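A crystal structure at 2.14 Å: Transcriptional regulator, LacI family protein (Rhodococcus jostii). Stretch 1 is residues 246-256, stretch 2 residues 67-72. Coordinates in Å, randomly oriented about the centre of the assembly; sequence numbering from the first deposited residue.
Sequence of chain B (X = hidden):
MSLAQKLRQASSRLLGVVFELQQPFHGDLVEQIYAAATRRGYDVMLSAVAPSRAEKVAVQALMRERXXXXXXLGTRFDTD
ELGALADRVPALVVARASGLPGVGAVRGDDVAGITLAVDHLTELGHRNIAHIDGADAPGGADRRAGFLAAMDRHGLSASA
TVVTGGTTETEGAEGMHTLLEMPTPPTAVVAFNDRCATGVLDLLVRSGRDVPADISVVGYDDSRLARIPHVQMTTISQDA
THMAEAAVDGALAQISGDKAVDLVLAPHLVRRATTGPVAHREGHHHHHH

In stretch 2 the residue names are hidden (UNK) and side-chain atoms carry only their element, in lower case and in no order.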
# COMPACT_ATOMS: atom_id res chain seq x y z
N ALA B 246 13.70 17.64 4.36
CA ALA B 246 13.86 18.83 3.53
C ALA B 246 12.51 19.50 3.27
O ALA B 246 12.40 20.73 3.27
CB ALA B 246 14.51 18.46 2.22
N ALA B 247 11.48 18.69 3.06
CA ALA B 247 10.15 19.22 2.81
C ALA B 247 9.65 19.95 4.07
O ALA B 247 9.09 21.05 3.97
CB ALA B 247 9.19 18.10 2.43
N VAL B 248 9.84 19.33 5.23
CA VAL B 248 9.41 19.94 6.49
C VAL B 248 10.18 21.24 6.76
O VAL B 248 9.57 22.24 7.14
CB VAL B 248 9.61 18.97 7.70
CG1 VAL B 248 9.48 19.73 9.02
CG2 VAL B 248 8.55 17.87 7.67
N ASP B 249 11.50 21.23 6.57
CA ASP B 249 12.32 22.43 6.78
C ASP B 249 11.94 23.53 5.81
O ASP B 249 11.88 24.70 6.18
CB ASP B 249 13.81 22.11 6.63
CG ASP B 249 14.36 21.31 7.79
OD1 ASP B 249 14.03 21.64 8.95
OD2 ASP B 249 15.13 20.35 7.55
N GLY B 250 11.70 23.16 4.55
CA GLY B 250 11.31 24.14 3.55
C GLY B 250 10.00 24.80 3.95
O GLY B 250 9.82 26.01 3.80
N ALA B 251 9.08 24.00 4.47
CA ALA B 251 7.78 24.52 4.90
C ALA B 251 7.94 25.43 6.12
O ALA B 251 7.38 26.52 6.16
CB ALA B 251 6.83 23.38 5.22
N LEU B 252 8.71 24.98 7.11
CA LEU B 252 8.93 25.79 8.30
C LEU B 252 9.68 27.08 7.93
O LEU B 252 9.50 28.11 8.58
CB LEU B 252 9.72 24.98 9.35
CG LEU B 252 8.88 24.21 10.38
CD1 LEU B 252 7.96 23.23 9.69
CD2 LEU B 252 9.80 23.50 11.34
N ALA B 253 10.50 27.01 6.89
CA ALA B 253 11.24 28.17 6.43
C ALA B 253 10.30 29.19 5.79
O ALA B 253 10.45 30.40 5.98
CB ALA B 253 12.31 27.75 5.44
N GLN B 254 9.33 28.69 5.02
CA GLN B 254 8.35 29.55 4.35
C GLN B 254 7.39 30.18 5.36
O GLN B 254 6.88 31.28 5.14
CB GLN B 254 7.56 28.76 3.30
CG GLN B 254 8.34 28.49 2.02
CD GLN B 254 7.51 27.82 0.93
OE1 GLN B 254 6.41 28.27 0.60
NE2 GLN B 254 8.04 26.75 0.36
N ILE B 255 7.16 29.48 6.46
CA ILE B 255 6.28 30.00 7.49
C ILE B 255 7.04 31.12 8.21
O ILE B 255 6.44 32.11 8.64
CB ILE B 255 5.90 28.90 8.50
CG1 ILE B 255 5.14 27.79 7.77
CG2 ILE B 255 5.06 29.49 9.62
CD1 ILE B 255 4.88 26.57 8.62
N SER B 256 8.36 30.96 8.31
CA SER B 256 9.22 31.96 8.95
C SER B 256 9.33 33.19 8.05
O SER B 256 9.90 34.20 8.45
CB SER B 256 10.62 31.39 9.19
OG SER B 256 10.60 30.33 10.14
N UNK B 67 -3.66 24.61 9.68
CA UNK B 67 -2.38 24.25 9.09
C UNK B 67 -1.59 25.51 8.77
O UNK B 67 -2.10 26.42 8.11
s UNK B 67 -3.56 21.94 7.99
c UNK B 67 -2.60 23.45 7.80
N UNK B 68 -0.34 25.55 9.23
CA UNK B 68 0.54 26.70 8.99
C UNK B 68 1.25 26.57 7.66
O UNK B 68 2.00 27.45 7.24
c UNK B 68 1.57 26.82 10.11
c UNK B 68 0.99 27.30 11.42
o UNK B 68 3.13 27.79 12.31
c UNK B 68 2.01 27.29 12.54
o UNK B 68 1.68 26.79 13.63
N UNK B 69 1.01 25.44 7.00
CA UNK B 69 1.62 25.18 5.71
C UNK B 69 0.95 23.94 5.13
O UNK B 69 0.38 23.13 5.86
c UNK B 69 3.12 24.95 5.86
N UNK B 70 1.02 23.81 3.81
CA UNK B 70 0.45 22.67 3.12
C UNK B 70 1.53 22.03 2.26
O UNK B 70 2.09 22.69 1.39
c UNK B 70 -0.73 23.10 2.25
N UNK B 71 1.82 20.77 2.54
CA UNK B 71 2.80 19.99 1.79
C UNK B 71 2.03 18.98 0.93
O UNK B 71 1.37 18.08 1.46
c UNK B 71 4.56 20.22 3.56
c UNK B 71 5.34 19.58 4.67
c UNK B 71 3.73 19.23 2.74
c UNK B 71 4.63 18.29 1.95
N UNK B 72 2.09 19.15 -0.38
CA UNK B 72 1.38 18.26 -1.30
C UNK B 72 2.32 17.24 -1.95
O UNK B 72 3.23 17.61 -2.69
c UNK B 72 -0.83 20.87 -3.25
c UNK B 72 0.68 19.08 -2.40
c UNK B 72 -1.17 19.98 -0.95
c UNK B 72 -0.14 20.32 -2.01

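Position 67 carries two side-chain atoms, one carbon and then one sulfur. The sulfur sits directly on the first carbon, as in a thiol. Nothing of stretch 1 lies within contact distance. The residue is cysteine, C67.

Position 68 has five side-chain atoms, three carbons in an unbranched chain and two oxygens on the third. That is a carboxylate at the end of two methylenes. Its CB lies 3.6 Å from CD1 of I255, and its backbone O lies 3.2 Å from CG1 of I255. The residue is glutamate, E68. Chi1 is m and chi2 is t. One carboxylate oxygen of E68 also lies 3.7 Å from CG2 of I255. The carboxylate takes no hydrogen bond from stretch 1; its OE1 is bonded elsewhere in the structure.

Position 69 has a single side-chain carbon. This CB points toward the helix, 4.1 Å from CB of A251 and 3.7 Å from CD1 of I255. The residue is alanine, A69. The CA atoms of A251 and A69 are 6.2 Å apart, so the two backbones come close here, with only methyl groups between them.

Position 70 also has one side-chain carbon. It points away from the helix and touches nothing on stretch 1. The residue is alanine, A70. Strand alternation turns the CB of 71 toward the helix.

Position 71 has four side-chain carbons, forked at the first, with one arm two carbons long. The end of the long arm is 4.1 Å from CB of A251 and 4.1 Å from the backbone O of A247. It also comes within 4.5 Å of CA of V248. The residue is isoleucine, I71. Chi1 is m and chi2 is t, and the extended arm brings CD1 to the helix.

Position 72 has four side-chain carbons, forked at the second. They are out of reach of stretch 1. The residue is leucine, L72.

The contact packs a helix against a strand. Their axes approach to 8.8 Å and run roughly antiparallel, at 150°. A247, A251 and I255 are spaced four apart, so they fall on one face of the helix. Their CB atoms point toward stretch 2, as do those of E68, A69 and I71. No hydrogen bond crosses between the stretches. Much of the helix backbone bonds within the helix, for example A251 N to A247 O at 3.0 Å. The contact is van der Waals packing, apolar pairs plus carbon against backbone oxygen, and buries 271 Å² in total.

Stretch 2 67-72: CEAAIL
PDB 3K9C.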